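Local atomic coordinates of aldehyde dehydrogenase family protein (Pseudomonas syringae pv. tomato, PDB entry 5IUV), a protein that oxidises indole-3-acetaldehyde with NAD+ as an aldehyde dehydrogenase, a step in auxin synthesis that contributes to the virulence of this plant pathogen. Residues 306-311 / 407-412; 272-277 / 430-435; 447-452 / 468-473. All blocks are in the same frame, centred on the assembly; numbering follows the deposited sequence.

Contact 1 of 3, residues 306-311 / 407-412; sequences SRLLVE and LSVLTF
Phe-412 folds its ring back over the backbone of Glu-311 at the end of two parallel strands, 307-311 and 407-412. Its CB leaves the sheet on the face of Leu-309 and Leu-410, and chi1 of 65° sets CG between the backbone N and the carbonyl carbon, swinging the ring across to the other strand. CD2 reaches CB of Leu-309 at 4.0 Å, CE2 lies 3.4 Å from Glu-311 N, and CE1 and CZ meet CB of Glu-311. Glu-311 CA sits over the face of the Phe-412 ring as a CH-pi contact, 3.8 Å from its centroid. Leu-309 O lies at the ring edge. CD1 of Leu-309 and CD1 of Leu-410 run side by side, 4.1 Å apart. The other face pairs CB of Leu-308 with CD1 of Leu-407 at 3.9 Å and CG1 of Val-310 with CG2 of Thr-411. Five backbone bonds join the strands; the last, Phe-412 N to Val-310 O, stretches to 3.3 Å, with the donor above the carbonyl plane. These inward N-H groups and carbonyls thus satisfy each other, Arg-307 and Leu-309 turn their backbone to strand 273-276, side chains touch mostly through carbon, and ring packing adds to a longer, more bent last bond.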
loop_
_atom_site.group_PDB
_atom_site.type_symbol
_atom_site.label_atom_id
_atom_site.label_comp_id
_atom_site.label_asym_id
_atom_site.label_seq_id
_atom_site.Cartn_x
_atom_site.Cartn_y
_atom_site.Cartn_z
ATOM N N SER A 306 0.861 -34.950 2.100
ATOM C CA SER A 306 0.520 -36.321 1.715
ATOM C C SER A 306 1.509 -36.935 0.724
ATOM O O SER A 306 1.537 -38.152 0.551
ATOM C CB SER A 306 -0.896 -36.367 1.140
ATOM O OG SER A 306 -1.051 -35.404 0.119
ATOM N N ARG A 307 2.314 -36.097 0.077
ATOM C CA ARG A 307 3.429 -36.582 -0.727
ATOM C C ARG A 307 4.732 -36.119 -0.104
ATOM O O ARG A 307 5.020 -34.927 -0.058
ATOM C CB ARG A 307 3.346 -36.096 -2.179
ATOM C CG ARG A 307 2.202 -36.697 -2.976
ATOM C CD ARG A 307 2.247 -36.236 -4.421
ATOM N NE ARG A 307 2.025 -34.800 -4.535
ATOM C CZ ARG A 307 2.538 -34.046 -5.503
ATOM N NH1 ARG A 307 3.296 -34.598 -6.445
ATOM N NH2 ARG A 307 2.292 -32.744 -5.530
ATOM N N LEU A 308 5.504 -37.079 0.386
ATOM C CA LEU A 308 6.824 -36.816 0.929
ATOM C C LEU A 308 7.872 -37.106 -0.136
ATOM O O LEU A 308 8.055 -38.255 -0.527
ATOM C CB LEU A 308 7.067 -37.674 2.173
ATOM C CG LEU A 308 8.410 -37.488 2.875
ATOM C CD1 LEU A 308 8.503 -36.082 3.442
ATOM C CD2 LEU A 308 8.587 -38.543 3.974
ATOM N N LEU A 309 8.544 -36.058 -0.606
ATOM C CA LEU A 309 9.593 -36.180 -1.618
ATOM C C LEU A 309 10.955 -36.077 -0.941
ATOM O O LEU A 309 11.305 -35.025 -0.400
ATOM C CB LEU A 309 9.456 -35.095 -2.695
ATOM C CG LEU A 309 8.401 -35.254 -3.796
ATOM C CD1 LEU A 309 6.996 -35.451 -3.238
ATOM C CD2 LEU A 309 8.433 -34.070 -4.750
ATOM N N VAL A 310 11.723 -37.161 -0.964
ATOM C CA VAL A 310 12.996 -37.169 -0.252
ATOM C C VAL A 310 14.171 -37.396 -1.198
ATOM O O VAL A 310 14.132 -38.296 -2.037
ATOM C CB VAL A 310 13.000 -38.242 0.868
ATOM C CG1 VAL A 310 12.458 -39.554 0.353
ATOM C CG2 VAL A 310 14.395 -38.423 1.449
ATOM N N GLU A 311 15.203 -36.562 -1.072
ATOM C CA GLU A 311 16.408 -36.725 -1.878
ATOM C C GLU A 311 16.964 -38.125 -1.625
ATOM O O GLU A 311 17.091 -38.554 -0.476
ATOM C CB GLU A 311 17.448 -35.648 -1.551
ATOM C CG GLU A 311 18.629 -35.620 -2.515
ATOM C CD GLU A 311 19.427 -34.326 -2.447
ATOM O OE1 GLU A 311 19.052 -33.419 -1.669
ATOM O OE2 GLU A 311 20.434 -34.220 -3.177
ATOM N N LEU A 407 0.331 -41.577 3.944
ATOM C CA LEU A 407 1.486 -40.901 3.352
ATOM C C LEU A 407 2.063 -41.653 2.157
ATOM O O LEU A 407 2.229 -42.878 2.205
ATOM C CB LEU A 407 2.579 -40.707 4.409
ATOM C CG LEU A 407 3.845 -39.936 4.020
ATOM C CD1 LEU A 407 3.499 -38.515 3.610
ATOM C CD2 LEU A 407 4.841 -39.927 5.169
ATOM N N SER A 408 2.371 -40.920 1.088
ATOM C CA SER A 408 3.109 -41.484 -0.044
ATOM C C SER A 408 4.545 -40.975 -0.038
ATOM O O SER A 408 4.786 -39.773 0.073
ATOM C CB SER A 408 2.437 -41.135 -1.374
ATOM O OG SER A 408 1.163 -41.749 -1.478
ATOM N N VAL A 409 5.500 -41.889 -0.156
ATOM C CA VAL A 409 6.908 -41.499 -0.133
ATOM C C VAL A 409 7.569 -41.679 -1.499
ATOM O O VAL A 409 7.614 -42.786 -2.035
ATOM C CB VAL A 409 7.697 -42.299 0.917
ATOM C CG1 VAL A 409 9.158 -41.854 0.924
ATOM C CG2 VAL A 409 7.067 -42.131 2.297
ATOM N N LEU A 410 8.096 -40.583 -2.043
ATOM C CA LEU A 410 8.729 -40.597 -3.360
ATOM C C LEU A 410 10.177 -40.129 -3.251
ATOM O O LEU A 410 10.528 -39.402 -2.318
ATOM C CB LEU A 410 7.967 -39.702 -4.343
ATOM C CG LEU A 410 6.460 -39.899 -4.556
ATOM C CD1 LEU A 410 5.617 -39.254 -3.453
ATOM C CD2 LEU A 410 6.042 -39.379 -5.933
ATOM N N THR A 411 11.021 -40.535 -4.198
ATOM C CA THR A 411 12.412 -40.083 -4.187
ATOM C C THR A 411 12.762 -39.266 -5.428
ATOM O O THR A 411 12.072 -39.334 -6.443
ATOM C CB THR A 411 13.405 -41.265 -4.063
ATOM O OG1 THR A 411 13.118 -42.258 -5.056
ATOM C CG2 THR A 411 13.313 -41.893 -2.681
ATOM N N PHE A 412 13.828 -38.478 -5.317
ATOM C CA PHE A 412 14.366 -37.697 -6.433
ATOM C C PHE A 412 15.873 -37.563 -6.254
ATOM O O PHE A 412 16.390 -37.827 -5.162
ATOM C CB PHE A 412 13.712 -36.313 -6.509
ATOM C CG PHE A 412 14.009 -35.432 -5.320
ATOM C CD1 PHE A 412 15.146 -34.635 -5.289
ATOM C CD2 PHE A 412 13.152 -35.402 -4.235
ATOM C CE1 PHE A 412 15.421 -33.833 -4.190
ATOM C CE2 PHE A 412 13.424 -34.597 -3.137
ATOM C CZ PHE A 412 14.554 -33.818 -3.117
HETATM O O HOH W 1 -0.748 -39.998 -0.043
#

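Contact 2 of 3, residues 272-277 / 430-435; sequences SPNIVF and AAAVWT
Two adjacent parallel strands of the sheet in the catalytic part of the aldehyde dehydrogenase fold meet here, Asn-274 pairing with Ala-432, Ile-275 with Val-433 and Val-276 with Trp-434. Backbone bonds run from Ala-432 N to Pro-273 O, Ile-275 N to Ala-432 O, Trp-434 N to Ile-275 O and Phe-277 N to Trp-434 O. A side-chain bond lies on the Asn-274 and Trp-434 face: NE1 of Trp-434 donates to OD1 of Asn-274 at 2.8 Å. The indole N-H comes in the amide plane, on a lone pair of OD1, and OD1 lies close to the ring plane, although the amide and indole planes are turned 47° apart and the N-H angle is a bent 138°. Asn-274 reaches this position with CG anti to its backbone N (chi1 -172°). OD1 touches CB of Ala-432 at 3.5 Å, and CG2 of Val-276 packs 3.9 Å from CD1 of the indole. Helix 283-295 packs against this face through Ala-286 and Ser-289, which touch Trp-434.

On the reverse face Ile-275 lies against helix 415-423. At the strand ends, Phe-277 turns its ring edge to CG1 of Val-433, CE2 being 3.8 Å away, and CG of Pro-273 meets CB of Ala-431 at 3.8 Å. Ala-430 touches Thr-303, which contacts indole-3-acetate, and the side chain of Cys-302, which also contacts it, is about 7 Å from that of Ser-272. Parallel strands covered on both faces by helices are typical of a three-layer alpha/beta/alpha sandwich, whose Ser-272 and Ala-430 end faces the indole-3-acetate and NAD site, consistent with the active site lying there.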
loop_
_atom_site.group_PDB
_atom_site.type_symbol
_atom_site.label_atom_id
_atom_site.label_comp_id
_atom_site.label_asym_id
_atom_site.label_seq_id
_atom_site.Cartn_x
_atom_site.Cartn_y
_atom_site.Cartn_z
ATOM N N SER A 272 -0.371 -31.887 -1.254
ATOM C CA SER A 272 0.799 -31.060 -1.019
ATOM C C SER A 272 2.100 -31.849 -0.889
ATOM O O SER A 272 2.189 -32.785 -0.100
ATOM C CB SER A 272 0.566 -30.222 0.237
ATOM O OG SER A 272 -0.628 -29.473 0.102
ATOM N N PRO A 273 3.122 -31.455 -1.664
ATOM C CA PRO A 273 4.440 -32.091 -1.614
ATOM C C PRO A 273 5.339 -31.502 -0.530
ATOM O O PRO A 273 5.472 -30.287 -0.415
ATOM C CB PRO A 273 5.013 -31.807 -3.001
ATOM C CG PRO A 273 4.407 -30.489 -3.370
ATOM C CD PRO A 273 3.027 -30.472 -2.757
ATOM N N ASN A 274 5.939 -32.385 0.256
ATOM C CA ASN A 274 6.861 -32.021 1.325
ATOM C C ASN A 274 8.269 -32.446 0.917
ATOM O O ASN A 274 8.630 -33.614 1.058
ATOM C CB ASN A 274 6.428 -32.698 2.630
ATOM C CG ASN A 274 7.213 -32.228 3.838
ATOM O OD1 ASN A 274 7.987 -31.271 3.768
ATOM N ND2 ASN A 274 6.994 -32.890 4.969
ATOM N N ILE A 275 9.050 -31.506 0.387
ATOM C CA ILE A 275 10.345 -31.827 -0.214
ATOM C C ILE A 275 11.512 -31.703 0.760
ATOM O O ILE A 275 11.833 -30.611 1.237
ATOM C CB ILE A 275 10.635 -30.921 -1.427
ATOM C CG1 ILE A 275 9.466 -30.966 -2.413
ATOM C CG2 ILE A 275 11.929 -31.341 -2.110
ATOM C CD1 ILE A 275 9.544 -29.885 -3.472
ATOM N N VAL A 276 12.161 -32.829 1.029
ATOM C CA VAL A 276 13.255 -32.871 1.983
ATOM C C VAL A 276 14.574 -33.117 1.263
ATOM O O VAL A 276 14.807 -34.197 0.716
ATOM C CB VAL A 276 13.031 -33.963 3.045
ATOM C CG1 VAL A 276 14.143 -33.932 4.085
ATOM C CG2 VAL A 276 11.668 -33.783 3.709
ATOM N N PHE A 277 15.426 -32.098 1.252
ATOM C CA PHE A 277 16.741 -32.199 0.629
ATOM C C PHE A 277 17.755 -32.769 1.602
ATOM O O PHE A 277 17.589 -32.665 2.818
ATOM C CB PHE A 277 17.220 -30.834 0.137
ATOM C CG PHE A 277 16.566 -30.381 -1.130
ATOM C CD1 PHE A 277 17.020 -30.831 -2.362
ATOM C CD2 PHE A 277 15.506 -29.488 -1.097
ATOM C CE1 PHE A 277 16.423 -30.405 -3.535
ATOM C CE2 PHE A 277 14.909 -29.056 -2.266
ATOM C CZ PHE A 277 15.366 -29.518 -3.487
ATOM N N ALA A 430 -0.541 -26.132 -1.120
ATOM C CA ALA A 430 0.668 -25.868 -0.347
ATOM C C ALA A 430 1.805 -26.772 -0.789
ATOM O O ALA A 430 1.603 -27.718 -1.545
ATOM C CB ALA A 430 0.411 -26.049 1.141
ATOM N N ALA A 431 2.996 -26.463 -0.296
ATOM C CA ALA A 431 4.188 -27.269 -0.522
ATOM C C ALA A 431 5.208 -26.890 0.546
ATOM O O ALA A 431 5.096 -25.824 1.150
ATOM C CB ALA A 431 4.746 -27.037 -1.920
ATOM N N ALA A 432 6.189 -27.750 0.794
ATOM C CA ALA A 432 7.275 -27.375 1.702
ATOM C C ALA A 432 8.646 -27.779 1.171
ATOM O O ALA A 432 8.778 -28.736 0.405
ATOM C CB ALA A 432 7.053 -27.976 3.080
ATOM N N VAL A 433 9.663 -27.030 1.589
ATOM C CA VAL A 433 11.039 -27.259 1.158
ATOM C C VAL A 433 11.963 -27.244 2.358
ATOM O O VAL A 433 11.905 -26.325 3.166
ATOM C CB VAL A 433 11.520 -26.184 0.160
ATOM C CG1 VAL A 433 12.921 -26.515 -0.329
ATOM C CG2 VAL A 433 10.568 -26.076 -1.001
ATOM N N TRP A 434 12.819 -28.254 2.470
ATOM C CA TRP A 434 13.763 -28.320 3.575
ATOM C C TRP A 434 15.182 -28.305 3.031
ATOM O O TRP A 434 15.623 -29.270 2.404
ATOM C CB TRP A 434 13.527 -29.572 4.431
ATOM C CG TRP A 434 12.143 -29.661 5.026
ATOM C CD1 TRP A 434 10.986 -29.975 4.371
ATOM C CD2 TRP A 434 11.777 -29.451 6.400
ATOM N NE1 TRP A 434 9.924 -29.962 5.248
ATOM C CE2 TRP A 434 10.387 -29.647 6.499
ATOM C CE3 TRP A 434 12.496 -29.115 7.554
ATOM C CZ2 TRP A 434 9.696 -29.521 7.707
ATOM C CZ3 TRP A 434 11.811 -28.992 8.755
ATOM C CH2 TRP A 434 10.424 -29.197 8.819
ATOM N N THR A 435 15.885 -27.200 3.265
ATOM C CA THR A 435 17.272 -27.050 2.829
ATOM C C THR A 435 17.941 -25.896 3.565
ATOM O O THR A 435 17.297 -24.902 3.881
ATOM C CB THR A 435 17.387 -26.806 1.301
ATOM O OG1 THR A 435 18.746 -26.502 0.969
ATOM C CG2 THR A 435 16.510 -25.646 0.866
#

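Contact 3 of 3, residues 447-452 / 468-473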
loop_
_atom_site.group_PDB
_atom_site.type_symbol
_atom_site.label_atom_id
_atom_site.label_comp_id
_atom_site.label_asym_id
_atom_site.label_seq_id
_atom_site.Cartn_x
_atom_site.Cartn_y
_atom_site.Cartn_z
ATOM N N ALA A 447 9.690 -21.676 -7.525
ATOM C CA ALA A 447 9.297 -22.528 -8.646
ATOM C C ALA A 447 8.076 -23.407 -8.342
ATOM O O ALA A 447 7.453 -23.939 -9.259
ATOM C CB ALA A 447 10.479 -23.407 -9.072
ATOM N N LEU A 448 7.737 -23.568 -7.068
ATOM C CA LEU A 448 6.579 -24.387 -6.696
ATOM C C LEU A 448 5.269 -23.639 -6.905
ATOM O O LEU A 448 5.097 -22.538 -6.393
ATOM C CB LEU A 448 6.687 -24.836 -5.240
ATOM C CG LEU A 448 7.937 -25.655 -4.925
ATOM C CD1 LEU A 448 8.082 -25.829 -3.430
ATOM C CD2 LEU A 448 7.876 -27.009 -5.615
ATOM N N ARG A 449 4.347 -24.242 -7.648
ATOM C CA ARG A 449 3.067 -23.614 -7.953
ATOM C C ARG A 449 2.050 -23.917 -6.857
ATOM O O ARG A 449 1.161 -24.758 -7.021
ATOM C CB ARG A 449 2.547 -24.086 -9.315
ATOM C CG ARG A 449 3.518 -23.831 -10.475
ATOM C CD ARG A 449 3.659 -22.345 -10.762
ATOM N NE ARG A 449 2.544 -21.817 -11.548
ATOM C CZ ARG A 449 2.425 -20.545 -11.922
ATOM N NH1 ARG A 449 3.344 -19.649 -11.578
ATOM N NH2 ARG A 449 1.378 -20.166 -12.636
ATOM N N ALA A 450 2.190 -23.229 -5.730
ATOM C CA ALA A 450 1.343 -23.486 -4.567
ATOM C C ALA A 450 1.099 -22.201 -3.782
ATOM O O ALA A 450 1.980 -21.340 -3.700
ATOM C CB ALA A 450 1.979 -24.538 -3.677
ATOM N N GLY A 451 -0.089 -22.073 -3.205
ATOM C CA GLY A 451 -0.472 -20.852 -2.512
ATOM C C GLY A 451 0.319 -20.591 -1.241
ATOM O O GLY A 451 0.527 -19.442 -0.856
ATOM N N SER A 452 0.739 -21.662 -0.575
ATOM C CA SER A 452 1.634 -21.543 0.570
ATOM C C SER A 452 2.877 -22.386 0.340
ATOM O O SER A 452 2.767 -23.541 -0.047
ATOM C CB SER A 452 0.946 -21.992 1.864
ATOM O OG SER A 452 -0.203 -21.214 2.139
ATOM N N GLY A 468 -4.572 -20.186 0.327
ATOM C CA GLY A 468 -5.473 -20.607 -0.740
ATOM C C GLY A 468 -4.744 -21.236 -1.909
ATOM O O GLY A 468 -3.534 -21.401 -1.863
ATOM N N GLY A 469 -5.469 -21.572 -2.973
ATOM C CA GLY A 469 -4.898 -22.427 -4.003
ATOM C C GLY A 469 -4.440 -21.805 -5.307
ATOM O O GLY A 469 -4.926 -20.749 -5.725
ATOM N N PHE A 470 -3.457 -22.459 -5.923
ATOM C CA PHE A 470 -3.192 -22.347 -7.354
ATOM C C PHE A 470 -4.071 -23.386 -8.028
ATOM O O PHE A 470 -4.445 -24.370 -7.392
ATOM C CB PHE A 470 -1.723 -22.635 -7.695
ATOM C CG PHE A 470 -0.775 -21.487 -7.441
ATOM C CD1 PHE A 470 -0.825 -20.760 -6.263
ATOM C CD2 PHE A 470 0.211 -21.177 -8.371
ATOM C CE1 PHE A 470 0.069 -19.722 -6.035
ATOM C CE2 PHE A 470 1.103 -20.143 -8.143
ATOM C CZ PHE A 470 1.031 -19.417 -6.971
ATOM N N LYS A 471 -4.382 -23.187 -9.304
ATOM C CA LYS A 471 -5.035 -24.219 -10.116
ATOM C C LYS A 471 -6.310 -24.763 -9.470
ATOM O O LYS A 471 -7.144 -23.988 -9.014
ATOM C CB LYS A 471 -4.045 -25.353 -10.405
ATOM C CG LYS A 471 -2.832 -24.904 -11.226
ATOM C CD LYS A 471 -1.940 -26.072 -11.629
ATOM C CE LYS A 471 -0.907 -26.378 -10.563
ATOM N NZ LYS A 471 0.058 -27.442 -11.001
ATOM N N GLN A 472 -6.458 -26.085 -9.411
ATOM C CA GLN A 472 -7.730 -26.647 -8.971
ATOM C C GLN A 472 -7.852 -26.744 -7.446
ATOM O O GLN A 472 -8.771 -27.373 -6.938
ATOM C CB GLN A 472 -7.959 -28.020 -9.625
ATOM C CG GLN A 472 -8.025 -27.955 -11.152
ATOM C CD GLN A 472 -8.667 -29.184 -11.770
ATOM O OE1 GLN A 472 -9.662 -29.695 -11.267
ATOM N NE2 GLN A 472 -8.091 -29.665 -12.863
ATOM N N SER A 473 -6.935 -26.103 -6.727
ATOM C CA SER A 473 -7.050 -25.986 -5.275
ATOM C C SER A 473 -7.850 -24.740 -4.883
ATOM O O SER A 473 -8.091 -24.490 -3.703
ATOM C CB SER A 473 -5.665 -25.955 -4.620
ATOM O OG SER A 473 -5.063 -27.243 -4.659
HETATM O O HOH W 2 0.876 -27.069 -8.141
HETATM O O HOH W 3 -2.462 -22.190 1.074
#
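Phe-470 lays its ring against the main chain of Arg-449 and Ala-450, and the Arg-449 side chain rises past the ring's rim. The two flat groups stand almost perpendicular, guanidinium and ring planes 86° apart. CE2 of Phe-470 lies 3.9 Å above the guanidinium plane, over its centre, while NE of Arg-449 lies at the ring edge, in the ring plane. The ring thus points its edge at the face of the guanidinium, a T-shaped arrangement unlike a cation over an aromatic face. Bends at chi2 (-68°) and chi3 (-80°) curl the arginine back to this position, and its CB touches CD2 of Phe-470 at 3.8 Å.

One face of the ring is taken up by backbone: Ala-450 N lies 3.7 Å above the plane, over the centre, and Arg-449 C lies toward the rim. Farther along, CE1 of Phe-470 meets Ala-450 O at 3.4 Å. At Gly-451 the chains come closer still, with CA 3.2 Å from Gly-468 O in a nearly straight CA-H...O contact, an approach made possible by the bare CA of glycine.

Water supplies the polar links. One donates to Arg-449 O at 2.6 Å and weakly accepts from NZ of Lys-471, which also bonds Thr-425 O; another joins Ser-452 OG to Gly-468 N. The tip of Arg-449 bonds Pro-157 O of the second subunit, and Leu-490 of that subunit packs on Phe-470. Gly-468 lies beside Glu-267, the predicted active-site residue. The chemistry is that of a joint between loops, built from ring packing and bridging water, in which the ring edge packs on the guanidinium face while the N-H groups of the arginine turn to the second subunit.

Contacts 1 and 2 belong to one sheet: strands 307-311 and 273-276 are neighbours in it, and Arg-307 O and Leu-309 O probably accept bonds from Asn-274 N and Val-276 N. Contact 2 adds a polar side-chain pair to the backbone bonding, whereas in contact 1 side chains meet mainly through carbon. All three are buried, contact 3 least completely, with Arg-449 and Lys-471 partly exposed; it joins loops through water and aromatic packing. Its Ser-452 begins strand 452-455 of the same sheet, beside 430-434, with a probable hydrogen bond from Ala-431 N to Ser-452 O, and pairs in parallel with a strand of the second subunit. Contact 2 bridges contacts 1 and 3, which do not touch.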